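Local coordinates for protein UDP-N-acetylglucosamine 2-epimerase (Listeria monocytogenes, PDB 3OT5) that probably interconverts UDP-N-acetylglucosamine and UDP-N-acetylmannosamine by inverting the sugar at C2, at residues Val144-Arg149 against His173-Lys178; Leu148-Lys153 against Met161-Thr166. All blocks are in the same frame, centred on the assembly; numbering follows the deposited sequence.

How the interactions relate
Both contacts are made by the loop that leaves strand 140-144 and leads to helix 159-169, and their centres lie about 11 Å apart. In interaction 1 the start of this loop, 144-149, meets the end of strand 172-175, the next strand in the seven-stranded parallel sheet. In interaction 2 the following part of the loop, 148-153, packs on helix 159-169, which precedes that strand in the chain. L148 and R149 belong to both. The loop is thus tied first to the buried sheet and then to a helix nearer the surface, fixing its course at the C-terminal end of a strand, where Rossmann-like folds generally place their binding loops.

Interaction 1: residues Val144-Arg149 against His173-Lys178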
ATOM      1  N   VAL A 144      11.822   4.196   3.613  1.00 34.17           N
ATOM      2  CA  VAL A 144      10.492   3.865   4.106  1.00 33.88           C
ATOM      3  C   VAL A 144      10.049   2.633   3.349  1.00 35.39           C
ATOM      4  O   VAL A 144      10.149   2.609   2.140  1.00 33.93           O
ATOM      5  CB  VAL A 144       9.502   5.015   3.891  1.00 33.85           C
ATOM      6  CG1 VAL A 144       8.134   4.628   4.410  1.00 30.30           C
ATOM      7  CG2 VAL A 144      10.007   6.287   4.595  1.00 34.40           C
ATOM      8  N   GLU A 145       9.523   1.630   4.070  1.00 35.84           N
ATOM      9  CA  GLU A 145       9.130   0.344   3.491  1.00 37.52           C
ATOM     10  C   GLU A 145      10.410  -0.336   2.994  1.00 37.86           C
ATOM     11  O   GLU A 145      10.574  -0.645   1.803  1.00 37.42           O
ATOM     12  CB  GLU A 145       8.068   0.464   2.387  1.00 38.40           C
ATOM     13  CG  GLU A 145       7.665  -0.893   1.823  1.00 41.68           C
ATOM     14  CD  GLU A 145       6.583  -0.824   0.760  1.00 48.11           C
ATOM     15  OE1 GLU A 145       6.945  -0.999  -0.424  1.00 49.05           O
ATOM     16  OE2 GLU A 145       5.396  -0.559   1.091  1.00 49.64           O
ATOM     17  N   ALA A 146      11.299  -0.589   3.952  1.00 36.68           N
ATOM     18  CA  ALA A 146      12.600  -1.171   3.697  1.00 36.49           C
ATOM     19  C   ALA A 146      12.688  -2.660   3.876  1.00 36.73           C
ATOM     20  O   ALA A 146      12.130  -3.224   4.828  1.00 38.81           O
ATOM     21  CB  ALA A 146      13.643  -0.504   4.633  1.00 34.92           C
ATOM     22  N   GLY A 147      13.391  -3.307   2.957  1.00 35.78           N
ATOM     23  CA  GLY A 147      13.641  -4.728   3.088  1.00 38.75           C
ATOM     24  C   GLY A 147      12.796  -5.802   2.455  1.00 39.66           C
ATOM     25  O   GLY A 147      13.044  -6.974   2.726  1.00 40.50           O
ATOM     26  N   LEU A 148      11.813  -5.459   1.620  1.00 39.78           N
ATOM     27  CA  LEU A 148      11.034  -6.519   0.962  1.00 40.19           C
ATOM     28  C   LEU A 148      11.974  -7.189  -0.049  1.00 39.60           C
ATOM     29  O   LEU A 148      12.823  -6.521  -0.659  1.00 38.15           O
ATOM     30  CB  LEU A 148       9.768  -5.982   0.282  1.00 40.98           C
ATOM     31  CG  LEU A 148       8.742  -5.321   1.207  1.00 43.91           C
ATOM     32  CD1 LEU A 148       7.628  -4.705   0.392  1.00 40.70           C
ATOM     33  CD2 LEU A 148       8.197  -6.348   2.242  1.00 46.63           C
ATOM     34  N   ARG A 149      11.861  -8.502  -0.188  1.00 38.38           N
ATOM     35  CA  ARG A 149      12.714  -9.233  -1.092  1.00 39.92           C
ATOM     36  C   ARG A 149      12.051 -10.467  -1.677  1.00 41.82           C
ATOM     37  O   ARG A 149      11.319 -11.173  -0.999  1.00 42.31           O
ATOM     38  CB  ARG A 149      13.966  -9.764  -0.355  1.00 39.64           C
ATOM     39  CG  ARG A 149      14.920  -8.788   0.262  1.00 38.08           C
ATOM     40  CD  ARG A 149      15.768  -8.044  -0.739  1.00 39.44           C
ATOM     41  NE  ARG A 149      16.736  -7.177  -0.062  1.00 38.55           N
ATOM     42  CZ  ARG A 149      16.522  -5.902   0.258  1.00 38.30           C
ATOM     43  NH1 ARG A 149      15.372  -5.301  -0.034  1.00 39.71           N
ATOM     44  NH2 ARG A 149      17.464  -5.217   0.882  1.00 40.78           N
ATOM     45  N   HIS A 173      16.571   2.128   8.044  1.00 38.51           N
ATOM     46  CA  HIS A 173      15.566   1.342   7.372  1.00 38.43           C
ATOM     47  C   HIS A 173      14.325   1.236   8.211  1.00 39.71           C
ATOM     48  O   HIS A 173      14.387   0.906   9.402  1.00 43.00           O
ATOM     49  CB  HIS A 173      16.121  -0.062   7.135  1.00 37.57           C
ATOM     50  CG  HIS A 173      17.467  -0.069   6.489  1.00 35.87           C
ATOM     51  ND1 HIS A 173      17.646  -0.233   5.133  1.00 34.91           N
ATOM     52  CD2 HIS A 173      18.704   0.089   7.016  1.00 35.15           C
ATOM     53  CE1 HIS A 173      18.937  -0.193   4.854  1.00 31.29           C
ATOM     54  NE2 HIS A 173      19.601   0.012   5.979  1.00 32.36           N
ATOM     55  N   PHE A 174      13.198   1.508   7.580  1.00 37.63           N
ATOM     56  CA  PHE A 174      11.933   1.441   8.242  1.00 38.84           C
ATOM     57  C   PHE A 174      11.222   0.277   7.559  1.00 39.50           C
ATOM     58  O   PHE A 174      10.651   0.421   6.497  1.00 39.92           O
ATOM     59  CB  PHE A 174      11.206   2.780   8.097  1.00 38.13           C
ATOM     60  CG  PHE A 174      12.067   3.971   8.455  1.00 37.15           C
ATOM     61  CD1 PHE A 174      12.410   4.226   9.769  1.00 36.44           C
ATOM     62  CD2 PHE A 174      12.532   4.834   7.465  1.00 37.72           C
ATOM     63  CE1 PHE A 174      13.185   5.311  10.102  1.00 40.19           C
ATOM     64  CE2 PHE A 174      13.301   5.930   7.785  1.00 38.32           C
ATOM     65  CZ  PHE A 174      13.645   6.169   9.114  1.00 43.00           C
ATOM     66  N   SER A 175      11.328  -0.901   8.162  1.00 40.66           N
ATOM     67  CA  SER A 175      10.730  -2.102   7.605  1.00 40.41           C
ATOM     68  C   SER A 175       9.264  -2.190   7.970  1.00 39.94           C
ATOM     69  O   SER A 175       8.865  -1.772   9.050  1.00 40.52           O
ATOM     70  CB  SER A 175      11.458  -3.346   8.114  1.00 41.71           C
ATOM     71  OG  SER A 175      12.813  -3.338   7.701  1.00 41.80           O
ATOM     72  N   PRO A 176       8.452  -2.716   7.060  1.00 37.84           N
ATOM     73  CA  PRO A 176       7.057  -2.814   7.388  1.00 39.62           C
ATOM     74  C   PRO A 176       6.780  -4.033   8.249  1.00 41.14           C
ATOM     75  O   PRO A 176       5.809  -4.036   8.996  1.00 43.36           O
ATOM     76  CB  PRO A 176       6.391  -2.961   6.021  1.00 37.68           C
ATOM     77  CG  PRO A 176       7.389  -3.692   5.222  1.00 36.04           C
ATOM     78  CD  PRO A 176       8.728  -3.181   5.689  1.00 37.72           C
ATOM     79  N   THR A 177       7.644  -5.040   8.177  1.00 41.19           N
ATOM     80  CA  THR A 177       7.431  -6.268   8.932  1.00 43.39           C
ATOM     81  C   THR A 177       8.710  -6.849   9.502  1.00 44.72           C
ATOM     82  O   THR A 177       9.826  -6.438   9.144  1.00 42.40           O
ATOM     83  CB  THR A 177       6.822  -7.360   8.032  1.00 43.66           C
ATOM     84  OG1 THR A 177       7.733  -7.658   6.966  1.00 46.67           O
ATOM     85  CG2 THR A 177       5.489  -6.901   7.443  1.00 44.91           C
ATOM     86  N   LYS A 178       8.528  -7.825  10.388  1.00 47.14           N
ATOM     87  CA  LYS A 178       9.637  -8.501  11.015  1.00 49.18           C
ATOM     88  C   LYS A 178      10.460  -9.174   9.916  1.00 47.72           C
ATOM     89  O   LYS A 178      11.698  -9.130   9.948  1.00 46.43           O
ATOM     90  CB  LYS A 178       9.143  -9.525  12.047  1.00 51.77           C
ATOM     91  CG  LYS A 178      10.274 -10.193  12.844  1.00 57.32           C
ATOM     92  CD  LYS A 178       9.748 -11.214  13.855  1.00 63.54           C
ATOM     93  CE  LYS A 178      10.893 -11.889  14.626  1.00 68.47           C
ATOM     94  NZ  LYS A 178      10.409 -12.879  15.661  1.00 71.06           N
TER
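In F174 the ring is swung back beside its own backbone N (chi1 -49°), which brings its edge to V144 on one face of the sheet, with V144 CG2 4.1 Å from F174 CD2. The backbone N of V144 lies at the ring edge, near its plane. Branched and aromatic residues suit this buried face, which I384 and I388 of helix 380-392 cover. S175 uses a similar torsion (chi1 -62°) to bring its hydroxyl to the carbonyl of A146: OG donates to A146 O at 3.0 Å, from above the carbonyl plane. V144 and F174 form a parallel beta bridge between neighbouring strands of the Rossmann-like sheet. Just beyond it the chain turns at E145, which has a positive phi, and A146 N donates to F174 O at 2.8 Å in a nearly straight bond (167°). The small side chain of A146 lets the backbones come close here, its CB resting 3.5 Å from H173 CB and at the edge of the imidazole. P176, which has no backbone N-H to donate, follows the last strand residue: its CD touches A146 O at 3.5 Å and its CG meets L148 CD2 at 4.1 Å. R149 folds back, NH1 donating to L148 O at 2.9 Å. The side chain of E145 leaves its backbone away from the 173-178 segment, and its carboxylate forms a salt bridge with K42, while T177 N-caps the following helix through A180 N.

Interaction 2: residues Leu148-Lys153 against Met161-Thr166; sequences LRTWNK and MNRQLT
R163 reaches from its helix to lie flat against the L148-R149 peptide link, L148 C and R149 N over one face of its guanidinium, and forms the dense end of this contact. Its CG stands between the backbone N and the carbonyl carbon (chi1 60°), and from there the chain runs extended to NE. T150 CG2 meets the guanidinium edge, 3.4 Å from R163 NH2. An arginine suits this buried place because its charge is matched by salt bridges to E160 and D123; its NE is 3.1 Å from L148 O, but at a poor angle for bonding. T150 OG1 accepts from N152 N in an ST turn, and the carboxylate of E160 takes the backbone N-H groups of T150 and W151. R149 slides past R163 in the opposite direction, their guanidinium planes 16° apart. The R149 chain bends at chi2 (-73°), laying its guanidinium over Q164, whose CG is 3.5 Å from R149 NE; that NE forms a salt bridge with E187. The amide of Q164 reaches E160 instead. Water 1 ties the two sides together, accepting from R149 NH1 at 2.9 Å and donating to R163 O at 2.7 Å.

Toward solvent the contact thins. K153 and M161 lie side by side, with M161 CE 3.7 Å from K153 CB; long flexible chains suit this surface position. Water 2 bridges K153 O and M161 N. W151 is also exposed, one ring face covered by R149 CB.

Helix 159-169 and helix 178-186 flank the loop, R149 and W151 touching N183 of the latter, while N162, L165 and T166 pack against F128 of helix 125-136.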
ATOM      1  N   LEU A 148      11.813  -5.459   1.620  1.00 39.78           N
ATOM      2  CA  LEU A 148      11.034  -6.519   0.962  1.00 40.19           C
ATOM      3  C   LEU A 148      11.974  -7.189  -0.049  1.00 39.60           C
ATOM      4  O   LEU A 148      12.823  -6.521  -0.659  1.00 38.15           O
ATOM      5  CB  LEU A 148       9.768  -5.982   0.282  1.00 40.98           C
ATOM      6  CG  LEU A 148       8.742  -5.321   1.207  1.00 43.91           C
ATOM      7  CD1 LEU A 148       7.628  -4.705   0.392  1.00 40.70           C
ATOM      8  CD2 LEU A 148       8.197  -6.348   2.242  1.00 46.63           C
ATOM      9  N   ARG A 149      11.861  -8.502  -0.188  1.00 38.38           N
ATOM     10  CA  ARG A 149      12.714  -9.233  -1.092  1.00 39.92           C
ATOM     11  C   ARG A 149      12.051 -10.467  -1.677  1.00 41.82           C
ATOM     12  O   ARG A 149      11.319 -11.173  -0.999  1.00 42.31           O
ATOM     13  CB  ARG A 149      13.966  -9.764  -0.355  1.00 39.64           C
ATOM     14  CG  ARG A 149      14.920  -8.788   0.262  1.00 38.08           C
ATOM     15  CD  ARG A 149      15.768  -8.044  -0.739  1.00 39.44           C
ATOM     16  NE  ARG A 149      16.736  -7.177  -0.062  1.00 38.55           N
ATOM     17  CZ  ARG A 149      16.522  -5.902   0.258  1.00 38.30           C
ATOM     18  NH1 ARG A 149      15.372  -5.301  -0.034  1.00 39.71           N
ATOM     19  NH2 ARG A 149      17.464  -5.217   0.882  1.00 40.78           N
ATOM     20  N   THR A 150      12.339 -10.706  -2.949  1.00 43.35           N
ATOM     21  CA  THR A 150      11.936 -11.918  -3.634  1.00 44.84           C
ATOM     22  C   THR A 150      13.261 -12.638  -3.906  1.00 45.58           C
ATOM     23  O   THR A 150      13.276 -13.787  -4.287  1.00 48.01           O
ATOM     24  CB  THR A 150      11.260 -11.649  -4.965  1.00 44.43           C
ATOM     25  OG1 THR A 150      12.184 -10.968  -5.830  1.00 43.49           O
ATOM     26  CG2 THR A 150       9.984 -10.804  -4.768  1.00 43.49           C
ATOM     27  N   TRP A 151      14.378 -11.931  -3.726  1.00 45.57           N
ATOM     28  CA  TRP A 151      15.720 -12.472  -3.974  1.00 47.85           C
ATOM     29  C   TRP A 151      15.933 -12.839  -5.461  1.00 48.97           C
ATOM     30  O   TRP A 151      16.920 -13.497  -5.819  1.00 50.51           O
ATOM     31  CB  TRP A 151      16.012 -13.686  -3.081  1.00 50.34           C
ATOM     32  CG  TRP A 151      15.722 -13.453  -1.609  1.00 52.44           C
ATOM     33  CD1 TRP A 151      14.682 -13.976  -0.880  1.00 55.32           C
ATOM     34  CD2 TRP A 151      16.457 -12.623  -0.716  1.00 53.24           C
ATOM     35  NE1 TRP A 151      14.748 -13.536   0.418  1.00 55.13           N
ATOM     36  CE2 TRP A 151      15.826 -12.703   0.546  1.00 54.84           C
ATOM     37  CE3 TRP A 151      17.597 -11.826  -0.851  1.00 54.01           C
ATOM     38  CZ2 TRP A 151      16.298 -12.013   1.663  1.00 54.98           C
ATOM     39  CZ3 TRP A 151      18.062 -11.139   0.257  1.00 53.39           C
ATOM     40  CH2 TRP A 151      17.415 -11.240   1.498  1.00 54.18           C
ATOM     41  N   ASN A 152      14.993 -12.432  -6.311  1.00 47.92           N
ATOM     42  CA  ASN A 152      15.091 -12.662  -7.735  1.00 47.96           C
ATOM     43  C   ASN A 152      15.328 -11.310  -8.415  1.00 45.85           C
ATOM     44  O   ASN A 152      14.413 -10.516  -8.587  1.00 42.85           O
ATOM     45  CB  ASN A 152      13.838 -13.344  -8.270  1.00 49.10           C
ATOM     46  CG  ASN A 152      13.951 -13.663  -9.741  1.00 50.48           C
ATOM     47  OD1 ASN A 152      14.590 -12.929 -10.505  1.00 48.88           O
ATOM     48  ND2 ASN A 152      13.322 -14.742 -10.153  1.00 51.59           N
ATOM     49  N   LYS A 153      16.569 -11.057  -8.805  1.00 46.72           N
ATOM     50  CA  LYS A 153      16.924  -9.773  -9.410  1.00 45.64           C
ATOM     51  C   LYS A 153      16.057  -9.331 -10.598  1.00 44.42           C
ATOM     52  O   LYS A 153      15.983  -8.138 -10.871  1.00 42.44           O
ATOM     53  CB  LYS A 153      18.417  -9.740  -9.760  1.00 46.45           C
ATOM     54  CG  LYS A 153      18.879 -10.802 -10.720  1.00 52.14           C
ATOM     55  CD  LYS A 153      20.397 -10.741 -10.939  1.00 56.81           C
ATOM     56  CE  LYS A 153      20.837  -9.397 -11.544  1.00 59.30           C
ATOM     57  NZ  LYS A 153      22.293  -9.338 -11.841  1.00 63.42           N
ATOM     58  N   MET A 161      15.704  -5.105  -7.538  1.00 37.35           N
ATOM     59  CA  MET A 161      17.037  -4.509  -7.536  1.00 37.47           C
ATOM     60  C   MET A 161      16.977  -3.119  -6.937  1.00 34.86           C
ATOM     61  O   MET A 161      17.877  -2.729  -6.209  1.00 36.15           O
ATOM     62  CB  MET A 161      17.649  -4.453  -8.930  1.00 37.87           C
ATOM     63  CG  MET A 161      19.113  -3.982  -8.909  1.00 39.49           C
ATOM     64  SD  MET A 161      20.161  -5.139  -7.964  1.00 48.23           S
ATOM     65  CE  MET A 161      20.135  -6.577  -9.015  1.00 38.57           C
ATOM     66  N   ASN A 162      15.920  -2.367  -7.228  1.00 35.27           N
ATOM     67  CA  ASN A 162      15.787  -1.042  -6.654  1.00 34.35           C
ATOM     68  C   ASN A 162      15.874  -1.099  -5.144  1.00 34.57           C
ATOM     69  O   ASN A 162      16.705  -0.426  -4.543  1.00 34.15           O
ATOM     70  CB  ASN A 162      14.493  -0.355  -7.085  1.00 35.17           C
ATOM     71  CG  ASN A 162      14.568   0.177  -8.503  1.00 37.40           C
ATOM     72  OD1 ASN A 162      15.657   0.346  -9.021  1.00 31.86           O
ATOM     73  ND2 ASN A 162      13.405   0.431  -9.141  1.00 33.16           N
ATOM     74  N   ARG A 163      15.059  -1.940  -4.534  1.00 33.72           N
ATOM     75  CA  ARG A 163      15.045  -2.012  -3.077  1.00 33.91           C
ATOM     76  C   ARG A 163      16.327  -2.586  -2.493  1.00 34.80           C
ATOM     77  O   ARG A 163      16.670  -2.293  -1.330  1.00 31.26           O
ATOM     78  CB  ARG A 163      13.798  -2.741  -2.589  1.00 33.85           C
ATOM     79  CG  ARG A 163      13.637  -4.154  -3.054  1.00 37.24           C
ATOM     80  CD  ARG A 163      12.170  -4.500  -2.994  1.00 39.65           C
ATOM     81  NE  ARG A 163      11.865  -5.803  -3.552  1.00 42.84           N
ATOM     82  CZ  ARG A 163      10.632  -6.206  -3.836  1.00 44.77           C
ATOM     83  NH1 ARG A 163       9.605  -5.381  -3.648  1.00 43.92           N
ATOM     84  NH2 ARG A 163      10.425  -7.416  -4.334  1.00 45.38           N
ATOM     85  N   GLN A 164      17.037  -3.405  -3.270  1.00 35.42           N
ATOM     86  CA  GLN A 164      18.294  -3.934  -2.775  1.00 36.10           C
ATOM     87  C   GLN A 164      19.354  -2.837  -2.838  1.00 35.68           C
ATOM     88  O   GLN A 164      20.111  -2.667  -1.891  1.00 36.93           O
ATOM     89  CB  GLN A 164      18.760  -5.170  -3.522  1.00 37.85           C
ATOM     90  CG  GLN A 164      18.002  -6.437  -3.204  1.00 38.01           C
ATOM     91  CD  GLN A 164      18.653  -7.654  -3.851  1.00 39.65           C
ATOM     92  OE1 GLN A 164      19.872  -7.724  -3.942  1.00 45.03           O
ATOM     93  NE2 GLN A 164      17.845  -8.624  -4.277  1.00 40.24           N
ATOM     94  N   LEU A 165      19.392  -2.077  -3.932  1.00 35.94           N
ATOM     95  CA  LEU A 165      20.374  -0.999  -4.072  1.00 35.60           C
ATOM     96  C   LEU A 165      20.103   0.076  -3.034  1.00 35.10           C
ATOM     97  O   LEU A 165      21.018   0.541  -2.349  1.00 34.63           O
ATOM     98  CB  LEU A 165      20.360  -0.404  -5.485  1.00 36.20           C
ATOM     99  CG  LEU A 165      20.822  -1.367  -6.600  1.00 37.66           C
ATOM    100  CD1 LEU A 165      20.626  -0.739  -7.943  1.00 36.03           C
ATOM    101  CD2 LEU A 165      22.283  -1.755  -6.408  1.00 35.87           C
ATOM    102  N   THR A 166      18.848   0.485  -2.934  1.00 34.86           N
ATOM    103  CA  THR A 166      18.455   1.471  -1.940  1.00 35.67           C
ATOM    104  C   THR A 166      18.860   0.964  -0.568  1.00 36.48           C
ATOM    105  O   THR A 166      19.357   1.724   0.257  1.00 37.45           O
ATOM    106  CB  THR A 166      16.953   1.752  -1.987  1.00 34.52           C
ATOM    107  OG1 THR A 166      16.647   2.401  -3.229  1.00 34.15           O
ATOM    108  CG2 THR A 166      16.539   2.649  -0.822  1.00 34.45           C
TER
HETATM  109  O   HOH W   1      15.721  -2.697   1.116  1.00 34.42           O
HETATM  110  O   HOH W   2      14.781  -5.974 -10.061  1.00 40.52           O